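Local coordinates for YdhT protein (Bacillus subtilis, PDB 3CBW), which hydrolyses internal beta-1,4-mannosidic linkages of mannan, galactomannan and glucomannan as a secreted family 26 glycoside hydrolase taking part in glucomannan degradation, at residues Trp103-Pro109 with Gln165-Val169; Ile221-Asp227 with Val243-Asp249; Ala255-Tyr261 with Gln296-Thr301; Ile291-Lys295 with Asp325-Leu329. The protein carries 3 engineered substitutions. All coordinates share one frame. Where two conformers were deposited one is given. Residues are numbered along the deposited sequence.

Contact 1. Residues Trp103-Pro109 with Gln165-Val169; sequences WKNGGIP and QGVPV
The N-terminal end of the strands of a TIM barrel, where helices hand over to parallel strands, shows how two such turns can meet mainly through apolar groups. W103, in the last turn of helix 96-104, takes chi1 t (169°) and chi2 -104°, pointing its indole at 165-169. P168 CD sits 3.5 Å from the centroid of its six-membered ring, 7° off the normal, a CH-pi contact; W103 CZ3 lies 3.4 Å from P168 CG, and W103 CB 3.7 Å from V167 CG1. The helix then ends in a Schellman motif, with G106 (phi 102°) giving its N to W103 O at 3.1 Å. G166 (phi 68°) ends helix 143-163 in the same manner. Beyond extended I108, P109 CG meets V167 CG1 at 3.6 Å and V169 CG2 at 4.2 Å, while P109 CD is 3.3 Å from P168 O. CA atoms pair W103-V167 (6.6 Å) and P109-V169 (5.4 Å). With P168 O buried and lacking a polar partner, cohesion here rests on shape and the aromatic face.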
loop_
_atom_site.group_PDB
_atom_site.type_symbol
_atom_site.label_atom_id
_atom_site.label_comp_id
_atom_site.label_asym_id
_atom_site.label_seq_id
_atom_site.Cartn_x
_atom_site.Cartn_y
_atom_site.Cartn_z
ATOM N N TRP A 103 13.504 8.314 0.626
ATOM C CA TRP A 103 13.308 8.947 1.931
ATOM C C TRP A 103 14.340 10.043 2.199
ATOM O O TRP A 103 13.987 11.167 2.597
ATOM C CB TRP A 103 13.345 7.907 3.050
ATOM C CG TRP A 103 13.423 8.518 4.417
ATOM C CD1 TRP A 103 14.528 8.594 5.218
ATOM C CD2 TRP A 103 12.371 9.181 5.117
ATOM N NE1 TRP A 103 14.220 9.250 6.385
ATOM C CE2 TRP A 103 12.902 9.619 6.348
ATOM C CE3 TRP A 103 11.022 9.433 4.835
ATOM C CZ2 TRP A 103 12.142 10.310 7.280
ATOM C CZ3 TRP A 103 10.269 10.119 5.771
ATOM C CH2 TRP A 103 10.832 10.542 6.983
ATOM N N LYS A 104 15.617 9.723 1.989
ATOM C CA LYS A 104 16.697 10.703 2.165
ATOM C C LYS A 104 16.435 11.977 1.369
ATOM O O LYS A 104 16.707 13.082 1.839
ATOM C CB LYS A 104 18.028 10.074 1.735
ATOM C CG LYS A 104 19.237 11.002 1.742
ATOM C CD LYS A 104 19.709 11.326 3.149
ATOM C CE LYS A 104 21.074 12.007 3.136
ATOM N NZ LYS A 104 22.175 11.041 2.836
ATOM N N ASN A 105 15.880 11.815 0.172
ATOM C CA ASN A 105 15.658 12.914 -0.753
ATOM C C ASN A 105 14.252 13.502 -0.747
ATOM O O ASN A 105 13.858 14.212 -1.679
ATOM C CB ASN A 105 16.099 12.517 -2.154
ATOM C CG ASN A 105 17.592 12.377 -2.251
ATOM O OD1 ASN A 105 18.335 13.323 -1.988
ATOM N ND2 ASN A 105 18.049 11.199 -2.621
ATOM N N GLY A 106 13.501 13.224 0.318
ATOM C CA GLY A 106 12.278 13.982 0.580
ATOM C C GLY A 106 10.953 13.331 0.225
ATOM O O GLY A 106 9.937 14.019 0.169
ATOM N N GLY A 107 10.950 12.018 -0.008
ATOM C CA GLY A 107 9.708 11.276 -0.215
ATOM C C GLY A 107 9.548 10.197 0.840
ATOM O O GLY A 107 10.232 10.215 1.875
ATOM N N ILE A 108 8.623 9.266 0.597
ATOM C CA ILE A 108 8.356 8.160 1.523
ATOM C C ILE A 108 8.166 6.880 0.706
ATOM O O ILE A 108 7.441 6.878 -0.292
ATOM C CB ILE A 108 7.062 8.389 2.363
ATOM C CG1 ILE A 108 7.106 9.669 3.198
ATOM C CG2 ILE A 108 6.779 7.192 3.281
ATOM C CD1 ILE A 108 5.738 10.036 3.796
ATOM N N PRO A 109 8.832 5.786 1.102
ATOM C CA PRO A 109 8.625 4.521 0.389
ATOM C C PRO A 109 7.380 3.761 0.834
ATOM O O PRO A 109 6.933 3.878 1.979
ATOM C CB PRO A 109 9.903 3.740 0.709
ATOM C CG PRO A 109 10.265 4.209 2.089
ATOM C CD PRO A 109 9.859 5.671 2.160
ATOM N N GLN A 165 18.381 2.256 8.713
ATOM C CA GLN A 165 18.601 3.666 8.385
ATOM C C GLN A 165 17.450 4.551 8.874
ATOM O O GLN A 165 17.353 5.719 8.486
ATOM C CB GLN A 165 18.800 3.842 6.881
ATOM C CG GLN A 165 20.054 3.197 6.333
ATOM C CD GLN A 165 21.244 4.117 6.434
ATOM O OE1 GLN A 165 21.836 4.266 7.501
ATOM N NE2 GLN A 165 21.596 4.755 5.319
ATOM N N GLY A 166 16.568 3.989 9.701
ATOM C CA GLY A 166 15.463 4.765 10.272
ATOM C C GLY A 166 14.409 5.207 9.258
ATOM O O GLY A 166 13.736 6.212 9.473
ATOM N N VAL A 167 14.265 4.467 8.159
ATOM C CA VAL A 167 13.356 4.854 7.081
ATOM C C VAL A 167 11.944 4.327 7.352
ATOM O O VAL A 167 11.746 3.110 7.405
ATOM C CB VAL A 167 13.856 4.285 5.749
ATOM C CG1 VAL A 167 12.867 4.559 4.621
ATOM C CG2 VAL A 167 15.242 4.852 5.423
ATOM N N PRO A 168 10.955 5.229 7.523
ATOM C CA PRO A 168 9.570 4.787 7.672
ATOM C C PRO A 168 9.075 4.183 6.360
ATOM O O PRO A 168 9.425 4.675 5.286
ATOM C CB PRO A 168 8.818 6.090 7.954
ATOM C CG PRO A 168 9.644 7.147 7.312
ATOM C CD PRO A 168 11.069 6.700 7.470
ATOM N N VAL A 169 8.240 3.159 6.465
ATOM C CA VAL A 169 7.718 2.469 5.287
ATOM C C VAL A 169 6.212 2.309 5.408
ATOM O O VAL A 169 5.719 1.814 6.426
ATOM C CB VAL A 169 8.332 1.045 5.167
ATOM C CG1 VAL A 169 7.682 0.223 4.041
ATOM C CG2 VAL A 169 9.831 1.125 4.974
#

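Contact 2. Residues Ile221-Asp227 with Val243-Asp249; sequences IWVYSPD and VDIVGLD
Parallel strands of a TIM barrel are joined here, and their polar bonds set the register. D244 (chi1 m) accepts W222 N at its OD2 (2.9 Å, 174°) and V15 N at OD1; W222 O receives both D244 N (2.8 Å) and I245 N (3.0 Å). Y224 N then donates to I245 O (2.9 Å), G247 N to Y224 O (2.9 Å) and D249 N to P226 O (3.0 Å). The extended backbones bridge V223-I245 and Y224-V246, each with CA atoms 4.8 Å apart, and D227-D249 at 4.7 Å; strand axes approach to 4.7 Å at -36°. A water donates to D227 OD2 (3.2 Å) and D249 O (3.1 Å), and D227 OD2 also accepts N229 N. Packing follows on the two faces: I221 CG2 touches I245 CD1 (3.7 Å), whereas Y224 CB touches V243 CG1 (3.7 Å) and Y224 CD2 touches V246 CG1 (4.1 Å). D249 also bonds T274 and forms a salt bridge with R172, beside the inferred proton donor E176. The pairing therefore delivers a fully engaged carboxylate to the probable catalytic centre.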
loop_
_atom_site.group_PDB
_atom_site.type_symbol
_atom_site.label_atom_id
_atom_site.label_comp_id
_atom_site.label_asym_id
_atom_site.label_seq_id
_atom_site.Cartn_x
_atom_site.Cartn_y
_atom_site.Cartn_z
ATOM N N ILE A 221 4.400 1.374 8.942
ATOM C CA ILE A 221 3.074 1.983 9.043
ATOM C C ILE A 221 2.159 1.055 8.259
ATOM O O ILE A 221 2.371 0.820 7.074
ATOM C CB ILE A 221 3.096 3.407 8.453
ATOM C CG1 ILE A 221 3.974 4.323 9.326
ATOM C CG2 ILE A 221 1.676 3.969 8.318
ATOM C CD1 ILE A 221 4.192 5.714 8.756
ATOM N N TRP A 222 1.167 0.495 8.941
ATOM C CA TRP A 222 0.372 -0.612 8.425
ATOM C C TRP A 222 -0.855 -0.136 7.662
ATOM O O TRP A 222 -1.671 0.630 8.205
ATOM C CB TRP A 222 -0.026 -1.526 9.592
ATOM C CG TRP A 222 1.163 -2.264 10.112
ATOM C CD1 TRP A 222 2.123 -1.780 10.952
ATOM C CD2 TRP A 222 1.557 -3.588 9.761
ATOM N NE1 TRP A 222 3.083 -2.739 11.164
ATOM C CE2 TRP A 222 2.760 -3.859 10.446
ATOM C CE3 TRP A 222 0.991 -4.591 8.964
ATOM C CZ2 TRP A 222 3.415 -5.088 10.352
ATOM C CZ3 TRP A 222 1.647 -5.815 8.871
ATOM C CH2 TRP A 222 2.853 -6.045 9.544
ATOM N N VAL A 223 -0.989 -0.593 6.413
ATOM C CA VAL A 223 -2.040 -0.096 5.510
ATOM C C VAL A 223 -3.004 -1.225 5.140
ATOM O O VAL A 223 -2.574 -2.276 4.667
ATOM C CB VAL A 223 -1.422 0.534 4.238
ATOM C CG1 VAL A 223 -2.487 1.146 3.330
ATOM C CG2 VAL A 223 -0.354 1.581 4.613
ATOM N N TYR A 224 -4.305 -0.984 5.337
ATOM C CA TYR A 224 -5.388 -1.935 5.020
ATOM C C TYR A 224 -6.097 -1.418 3.785
ATOM O O TYR A 224 -6.658 -0.316 3.826
ATOM C CB TYR A 224 -6.340 -1.972 6.216
ATOM C CG TYR A 224 -7.680 -2.639 5.979
ATOM C CD1 TYR A 224 -7.790 -4.036 5.952
ATOM C CD2 TYR A 224 -8.842 -1.880 5.818
ATOM C CE1 TYR A 224 -9.010 -4.658 5.742
ATOM C CE2 TYR A 224 -10.074 -2.511 5.599
ATOM C CZ TYR A 224 -10.141 -3.890 5.574
ATOM O OH TYR A 224 -11.341 -4.525 5.372
ATOM N N SER A 225 -6.108 -2.213 2.712
ATOM C CA SER A 225 -6.514 -1.705 1.398
ATOM C C SER A 225 -7.456 -2.633 0.622
ATOM O O SER A 225 -7.042 -3.324 -0.314
ATOM C CB SER A 225 -5.283 -1.341 0.552
ATOM O OG SER A 225 -4.391 -2.434 0.406
ATOM N N PRO A 226 -8.754 -2.622 0.975
ATOM C CA PRO A 226 -9.733 -3.311 0.142
ATOM C C PRO A 226 -9.857 -2.695 -1.253
ATOM O O PRO A 226 -9.460 -1.539 -1.487
ATOM C CB PRO A 226 -11.039 -3.099 0.895
ATOM C CG PRO A 226 -10.797 -1.952 1.831
ATOM C CD PRO A 226 -9.358 -1.962 2.148
ATOM N N ASP A 227 -10.410 -3.479 -2.169
ATOM C CA ASP A 227 -10.740 -3.003 -3.501
ATOM C C ASP A 227 -12.047 -2.204 -3.483
ATOM O O ASP A 227 -13.042 -2.638 -2.895
ATOM C CB ASP A 227 -10.899 -4.204 -4.422
ATOM C CG ASP A 227 -10.815 -3.827 -5.861
ATOM O OD1 ASP A 227 -9.683 -3.821 -6.378
ATOM O OD2 ASP A 227 -11.870 -3.526 -6.463
ATOM N N VAL A 243 -3.766 -1.679 12.333
ATOM C CA VAL A 243 -3.884 -0.869 11.114
ATOM C C VAL A 243 -3.660 0.585 11.448
ATOM O O VAL A 243 -4.304 1.134 12.345
ATOM C CB VAL A 243 -5.295 -1.017 10.474
ATOM C CG1 VAL A 243 -5.447 -0.089 9.271
ATOM C CG2 VAL A 243 -5.552 -2.457 10.037
ATOM N N ASP A 244 -2.764 1.220 10.705
ATOM C CA ASP A 244 -2.529 2.659 10.828
ATOM C C ASP A 244 -3.329 3.498 9.830
ATOM O O ASP A 244 -3.810 4.585 10.175
ATOM C CB ASP A 244 -1.036 2.966 10.656
ATOM C CG ASP A 244 -0.206 2.417 11.790
ATOM O OD1 ASP A 244 -0.469 2.798 12.948
ATOM O OD2 ASP A 244 0.716 1.612 11.533
ATOM N N ILE A 245 -3.438 3.008 8.592
ATOM C CA ILE A 245 -4.067 3.742 7.490
ATOM C C ILE A 245 -5.006 2.795 6.787
ATOM O O ILE A 245 -4.659 1.636 6.558
ATOM C CB ILE A 245 -2.999 4.285 6.486
ATOM C CG1 ILE A 245 -2.119 5.342 7.164
ATOM C CG2 ILE A 245 -3.633 4.839 5.200
ATOM C CD1 ILE A 245 -0.921 5.806 6.355
ATOM N N VAL A 246 -6.207 3.280 6.478
ATOM C CA VAL A 246 -7.160 2.526 5.662
ATOM C C VAL A 246 -7.225 3.155 4.279
ATOM O O VAL A 246 -6.932 4.347 4.109
ATOM C CB VAL A 246 -8.573 2.472 6.300
ATOM C CG1 VAL A 246 -8.504 1.739 7.625
ATOM C CG2 VAL A 246 -9.180 3.889 6.493
ATOM N N GLY A 247 -7.614 2.384 3.275
ATOM C CA GLY A 247 -7.698 2.983 1.963
ATOM C C GLY A 247 -8.331 2.095 0.935
ATOM O O GLY A 247 -8.658 0.947 1.206
ATOM N N LEU A 248 -8.484 2.640 -0.265
ATOM C CA LEU A 248 -9.073 1.919 -1.382
ATOM C C LEU A 248 -8.107 1.773 -2.528
ATOM O O LEU A 248 -7.470 2.749 -2.932
ATOM C CB LEU A 248 -10.308 2.660 -1.899
ATOM C CG LEU A 248 -11.496 2.689 -0.941
ATOM C CD1 LEU A 248 -12.546 3.670 -1.407
ATOM C CD2 LEU A 248 -12.118 1.299 -0.780
ATOM N N ASP A 249 -8.026 0.554 -3.050
ATOM C CA ASP A 249 -7.474 0.309 -4.373
ATOM C C ASP A 249 -8.612 0.522 -5.376
ATOM O O ASP A 249 -9.600 -0.210 -5.363
ATOM C CB ASP A 249 -6.937 -1.112 -4.479
ATOM C CG ASP A 249 -5.622 -1.318 -3.722
ATOM O OD1 ASP A 249 -5.251 -0.477 -2.880
ATOM O OD2 ASP A 249 -4.944 -2.337 -3.998
HETATM O O HOH W 1 -11.117 -0.845 -7.966
#

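Contact 3. Residues Ala255-Tyr261 with Gln296-Thr301; sequences AYSINGY and QKYPKT
In a beta/alpha barrel, the loop after one strand can be packed against the end of a later helix; here 255-261, which follows strand 245-252, meets the end of helix 287-297 and the type I turn Y298-T301. Two tyrosines interlock. Y298 (chi1 -36°, chi2 -67°) pushes its ring into the hollow enclosed by the curving 255-261 backbone, so that its OH lies between A255 O, to which it donates at 2.7 Å, and I258 N, from which it accepts at 3.1 Å. I258 CB covers the tip of this ring, 4.0 Å from Y298 CZ. From the other end of the loop, Y261 (chi1 t, chi2 87°), just after the N-cap G260 (phi 128°), lays its ring against the base of Y298: Y298 CA is 3.8 Å from the Y261 centroid, a CH-pi contact. The Y298 edge also faces the Y261 ring in a T-shaped pair, centroids 5.6 Å apart and planes at 61°. Nearest CA atoms are Y256-K297 and Y261-Y298, both 6.8 Å. At the rim, Y256 CD1 rests 3.9 Å from K297 CG, while the Y256 hydroxyl bonds N292. F271 and F273 of strand 271-278 meet Y261 and Y298 respectively, extending the aromatic cluster inward. P299 CD lies 3.3 Å from Y261 OH; the turn, closed by T301 N to Y298 O (3.1 Å), is tied to the loop by K300 N donating to Y261 OH at 2.9 Å.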
loop_
_atom_site.group_PDB
_atom_site.type_symbol
_atom_site.label_atom_id
_atom_site.label_comp_id
_atom_site.label_asym_id
_atom_site.label_seq_id
_atom_site.Cartn_x
_atom_site.Cartn_y
_atom_site.Cartn_z
ATOM N N ALA A 255 -14.282 8.987 -11.506
ATOM C CA ALA A 255 -13.632 9.331 -10.243
ATOM C C ALA A 255 -14.584 9.677 -9.115
ATOM O O ALA A 255 -14.196 9.656 -7.963
ATOM C CB ALA A 255 -12.680 10.492 -10.458
ATOM N N TYR A 256 -15.828 9.994 -9.442
ATOM C CA TYR A 256 -16.755 10.544 -8.467
ATOM C C TYR A 256 -17.678 9.491 -7.863
ATOM O O TYR A 256 -18.421 9.794 -6.925
ATOM C CB TYR A 256 -17.584 11.646 -9.124
ATOM C CG TYR A 256 -16.759 12.823 -9.594
ATOM C CD1 TYR A 256 -16.727 14.002 -8.865
ATOM C CD2 TYR A 256 -16.013 12.751 -10.771
ATOM C CE1 TYR A 256 -15.978 15.092 -9.300
ATOM C CE2 TYR A 256 -15.255 13.820 -11.194
ATOM C CZ TYR A 256 -15.248 14.975 -10.467
ATOM O OH TYR A 256 -14.508 16.030 -10.940
ATOM N N SER A 257 -17.619 8.275 -8.405
ATOM C CA SER A 257 -18.515 7.188 -8.018
ATOM C C SER A 257 -17.820 6.082 -7.243
ATOM O O SER A 257 -18.357 4.983 -7.111
ATOM C CB SER A 257 -19.187 6.604 -9.259
ATOM O OG SER A 257 -20.142 7.520 -9.753
ATOM N N ILE A 258 -16.632 6.367 -6.726
ATOM C CA ILE A 258 -15.887 5.349 -5.995
ATOM C C ILE A 258 -16.583 5.071 -4.673
ATOM O O ILE A 258 -16.888 5.993 -3.919
ATOM C CB ILE A 258 -14.422 5.760 -5.772
ATOM C CG1 ILE A 258 -13.738 6.063 -7.112
ATOM C CG2 ILE A 258 -13.678 4.643 -5.048
ATOM C CD1 ILE A 258 -12.400 6.796 -6.990
ATOM N N ASN A 259 -16.869 3.796 -4.430
ATOM C CA ASN A 259 -17.553 3.358 -3.225
ATOM C C ASN A 259 -16.556 2.985 -2.136
ATOM O O ASN A 259 -15.546 2.333 -2.414
ATOM C CB ASN A 259 -18.428 2.150 -3.593
ATOM C CG ASN A 259 -19.218 1.596 -2.429
ATOM O OD1 ASN A 259 -18.673 0.921 -1.554
ATOM N ND2 ASN A 259 -20.530 1.839 -2.433
ATOM N N GLY A 260 -16.832 3.405 -0.903
ATOM C CA GLY A 260 -16.089 2.892 0.248
ATOM C C GLY A 260 -15.485 3.933 1.166
ATOM O O GLY A 260 -15.073 3.619 2.283
ATOM N N TYR A 261 -15.422 5.175 0.699
ATOM C CA TYR A 261 -14.812 6.255 1.456
ATOM C C TYR A 261 -15.525 6.499 2.790
ATOM O O TYR A 261 -14.886 6.639 3.827
ATOM C CB TYR A 261 -14.780 7.519 0.605
ATOM C CG TYR A 261 -14.399 8.783 1.323
ATOM C CD1 TYR A 261 -13.063 9.153 1.454
ATOM C CD2 TYR A 261 -15.374 9.625 1.852
ATOM C CE1 TYR A 261 -12.708 10.323 2.091
ATOM C CE2 TYR A 261 -15.035 10.792 2.509
ATOM C CZ TYR A 261 -13.698 11.132 2.621
ATOM O OH TYR A 261 -13.335 12.292 3.234
ATOM N N GLN A 296 -13.903 17.395 -3.825
ATOM C CA GLN A 296 -15.360 17.471 -3.663
ATOM C C GLN A 296 -15.974 16.325 -2.862
ATOM O O GLN A 296 -16.977 16.520 -2.165
ATOM C CB GLN A 296 -16.039 17.504 -5.036
ATOM C CG GLN A 296 -15.732 18.733 -5.872
ATOM C CD GLN A 296 -16.847 19.039 -6.845
ATOM O OE1 GLN A 296 -17.991 19.262 -6.436
ATOM N NE2 GLN A 296 -16.534 19.034 -8.136
ATOM N N LYS A 297 -15.403 15.129 -2.999
ATOM C CA LYS A 297 -16.028 13.875 -2.540
ATOM C C LYS A 297 -15.208 13.159 -1.460
ATOM O O LYS A 297 -15.766 12.463 -0.629
ATOM C CB LYS A 297 -16.207 12.879 -3.705
ATOM C CG LYS A 297 -16.868 13.408 -4.995
ATOM C CD LYS A 297 -18.313 13.843 -4.801
ATOM C CE LYS A 297 -19.245 12.674 -4.522
ATOM N NZ LYS A 297 -20.628 13.203 -4.352
ATOM N N TYR A 298 -13.881 13.286 -1.502
ATOM C CA TYR A 298 -13.011 12.478 -0.632
ATOM C C TYR A 298 -11.967 13.348 0.082
ATOM O O TYR A 298 -10.772 13.061 0.030
ATOM C CB TYR A 298 -12.314 11.351 -1.437
ATOM C CG TYR A 298 -13.141 10.730 -2.551
ATOM C CD1 TYR A 298 -14.281 9.961 -2.283
ATOM C CD2 TYR A 298 -12.767 10.896 -3.884
ATOM C CE1 TYR A 298 -15.029 9.390 -3.324
ATOM C CE2 TYR A 298 -13.507 10.330 -4.922
ATOM C CZ TYR A 298 -14.638 9.594 -4.635
ATOM O OH TYR A 298 -15.376 9.039 -5.669
ATOM N N PRO A 299 -12.401 14.412 0.775
ATOM C CA PRO A 299 -11.419 15.373 1.268
ATOM C C PRO A 299 -10.439 14.855 2.330
ATOM O O PRO A 299 -9.359 15.431 2.484
ATOM C CB PRO A 299 -12.289 16.516 1.821
ATOM C CG PRO A 299 -13.566 15.842 2.181
ATOM C CD PRO A 299 -13.776 14.835 1.099
ATOM N N LYS A 300 -10.806 13.787 3.042
ATOM C CA LYS A 300 -9.912 13.212 4.060
ATOM C C LYS A 300 -8.755 12.395 3.468
ATOM O O LYS A 300 -7.881 11.941 4.204
ATOM C CB LYS A 300 -10.696 12.367 5.063
ATOM C CG LYS A 300 -11.640 13.170 5.943
ATOM C CD LYS A 300 -12.353 12.244 6.903
ATOM C CE LYS A 300 -13.134 13.020 7.941
ATOM N NZ LYS A 300 -13.724 12.069 8.923
ATOM N N THR A 301 -8.746 12.217 2.150
ATOM C CA THR A 301 -7.646 11.521 1.479
ATOM C C THR A 301 -6.300 12.157 1.822
ATOM O O THR A 301 -6.106 13.368 1.649
ATOM C CB THR A 301 -7.823 11.579 -0.045
ATOM O OG1 THR A 301 -9.056 10.951 -0.400
ATOM C CG2 THR A 301 -6.691 10.858 -0.749
#

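Contact 4. Residues Ile291-Lys295 with Asp325-Leu329; sequences INAIK and DSWTL
A single lysine can serve a carboxylate and an indole at once, as this join between helix 287-297 and the turn before strand 328-329 illustrates. D325 (chi1 t) comes first: K295 NZ forms a salt bridge with it, 2.7 Å to D325 OD1 and 3.1 Å to D325 OD2, both weak as hydrogen bonds, the position of OD1 being less certain. D325 OD1 also accepts W327 N at 2.9 Å, an Asx turn, within the type I turn closed by T328 N to D325 O (3.0 Å). I291 CG1 packs 3.8 Å from D325 CG. Past S326, W327 (chi1 m, chi2 41°) lies under the extended K295 side chain: K295 CG is 3.7 Å from the six-membered ring centroid, 12° off the normal, and K295 NZ 4.1 Å from the five-membered centroid, an off-centre cation-pi contact. I294 CG2 reaches W327 CZ3 at 4.1 Å. I291 CD1 then meets T328 OG1 (3.9 Å), a hydroxyl bonded to L322 O. Nearest CA pairs are I291-D325 (7.7 Å) and K295-W327 (8.2 Å). The outcome is helix-to-turn packing on the outer, helical layer of a TIM barrel.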
loop_
_atom_site.group_PDB
_atom_site.type_symbol
_atom_site.label_atom_id
_atom_site.label_comp_id
_atom_site.label_asym_id
_atom_site.label_seq_id
_atom_site.Cartn_x
_atom_site.Cartn_y
_atom_site.Cartn_z
ATOM N N ILE A 291 -8.239 14.405 -8.928
ATOM C CA ILE A 291 -7.947 15.366 -7.864
ATOM C C ILE A 291 -9.158 16.252 -7.553
ATOM O O ILE A 291 -9.390 16.593 -6.395
ATOM C CB ILE A 291 -6.633 16.189 -8.090
ATOM C CG1 ILE A 291 -6.221 16.930 -6.811
ATOM C CG2 ILE A 291 -6.757 17.143 -9.267
ATOM C CD1 ILE A 291 -5.839 16.043 -5.649
ATOM N N ASN A 292 -9.942 16.607 -8.569
ATOM C CA ASN A 292 -11.156 17.354 -8.314
ATOM C C ASN A 292 -12.146 16.550 -7.472
ATOM O O ASN A 292 -12.763 17.082 -6.558
ATOM C CB ASN A 292 -11.815 17.800 -9.611
ATOM C CG ASN A 292 -13.042 18.641 -9.356
ATOM O OD1 ASN A 292 -14.170 18.156 -9.415
ATOM N ND2 ASN A 292 -12.822 19.902 -9.000
ATOM N N ALA A 293 -12.304 15.269 -7.798
ATOM C CA ALA A 293 -13.166 14.375 -7.014
ATOM C C ALA A 293 -12.692 14.259 -5.568
ATOM O O ALA A 293 -13.502 14.237 -4.640
ATOM C CB ALA A 293 -13.270 13.009 -7.665
ATOM N N ILE A 294 -11.378 14.203 -5.365
ATOM C CA ILE A 294 -10.863 14.214 -3.994
ATOM C C ILE A 294 -11.333 15.459 -3.242
ATOM O O ILE A 294 -11.840 15.359 -2.118
ATOM C CB ILE A 294 -9.324 14.070 -3.954
ATOM C CG1 ILE A 294 -8.935 12.627 -4.270
ATOM C CG2 ILE A 294 -8.785 14.459 -2.599
ATOM C CD1 ILE A 294 -7.464 12.421 -4.585
ATOM N N LYS A 295 -11.196 16.618 -3.877
ATOM C CA LYS A 295 -11.591 17.863 -3.225
ATOM C C LYS A 295 -13.083 17.893 -2.905
ATOM O O LYS A 295 -13.496 18.357 -1.838
ATOM C CB LYS A 295 -11.244 19.057 -4.098
ATOM C CG LYS A 295 -9.778 19.257 -4.311
ATOM C CD LYS A 295 -9.583 20.558 -5.018
ATOM C CE LYS A 295 -8.161 20.707 -5.430
ATOM N NZ LYS A 295 -7.780 22.135 -5.630
ATOM N N ASP A 325 -1.813 20.851 -8.675
ATOM C CA ASP A 325 -2.959 21.265 -7.877
ATOM C C ASP A 325 -2.473 21.755 -6.517
ATOM O O ASP A 325 -1.534 21.192 -5.954
ATOM C CB ASP A 325 -3.940 20.114 -7.693
ATOM C CG ASP A 325 -5.277 20.587 -7.174
ATOM O OD1 ASP A 325 -5.393 20.810 -5.952
ATOM O OD2 ASP A 325 -6.208 20.792 -7.995
ATOM N N SER A 326 -3.106 22.794 -5.982
ATOM C CA SER A 326 -2.699 23.338 -4.683
ATOM C C SER A 326 -2.772 22.286 -3.566
ATOM O O SER A 326 -2.051 22.377 -2.583
ATOM C CB SER A 326 -3.522 24.564 -4.307
ATOM O OG SER A 326 -4.870 24.213 -4.148
ATOM N N TRP A 327 -3.642 21.292 -3.719
ATOM C CA TRP A 327 -3.760 20.232 -2.717
ATOM C C TRP A 327 -2.639 19.204 -2.744
ATOM O O TRP A 327 -2.415 18.528 -1.739
ATOM C CB TRP A 327 -5.084 19.508 -2.877
ATOM C CG TRP A 327 -6.266 20.215 -2.283
ATOM C CD1 TRP A 327 -6.545 21.554 -2.326
ATOM C CD2 TRP A 327 -7.339 19.602 -1.567
ATOM N NE1 TRP A 327 -7.729 21.806 -1.669
ATOM C CE2 TRP A 327 -8.240 20.625 -1.202
ATOM C CE3 TRP A 327 -7.630 18.281 -1.203
ATOM C CZ2 TRP A 327 -9.412 20.370 -0.474
ATOM C CZ3 TRP A 327 -8.791 18.027 -0.481
ATOM C CH2 TRP A 327 -9.673 19.068 -0.131
ATOM N N THR A 328 -1.959 19.071 -3.875
ATOM C CA THR A 328 -1.021 17.962 -4.052
ATOM C C THR A 328 0.339 18.270 -3.431
ATOM O O THR A 328 0.937 19.310 -3.698
ATOM C CB THR A 328 -0.900 17.618 -5.538
ATOM O OG1 THR A 328 -2.211 17.366 -6.049
ATOM C CG2 THR A 328 -0.037 16.381 -5.749
ATOM N N LEU A 329 0.814 17.350 -2.598
ATOM C CA LEU A 329 2.102 17.466 -1.950
ATOM C C LEU A 329 3.063 16.480 -2.606
ATOM O O LEU A 329 2.817 15.266 -2.614
ATOM C CB LEU A 329 1.921 17.182 -0.459
ATOM C CG LEU A 329 3.078 17.470 0.491
ATOM C CD1 LEU A 329 2.573 17.626 1.921
ATOM C CD2 LEU A 329 4.174 16.408 0.410
#

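Four contacts sample one barrel from its centre outward. Contact 2 is wholly buried and built largely on backbone hydrogen bonds close to the predicted catalytic residues; contact 1, also buried, is apolar and lies away from them. The two meet where V169 O approaches I221 N at 2.9 Å, a probable hydrogen bond between neighbouring strands. Contacts 3 and 4 are only partly buried and share helix 287-297: its end faces the loop in contact 3, whereas I291, I294 and K295 serve contact 4. Between them Y256 OH lies 2.6 Å from N292 OD1. Contact 3 also packs on contact 2, through L248 CD1 and I258 CG2 (3.9 Å). Tyrosine hydroxyls and a lysine-aspartate pair thus do the polar work in the two partly buried contacts.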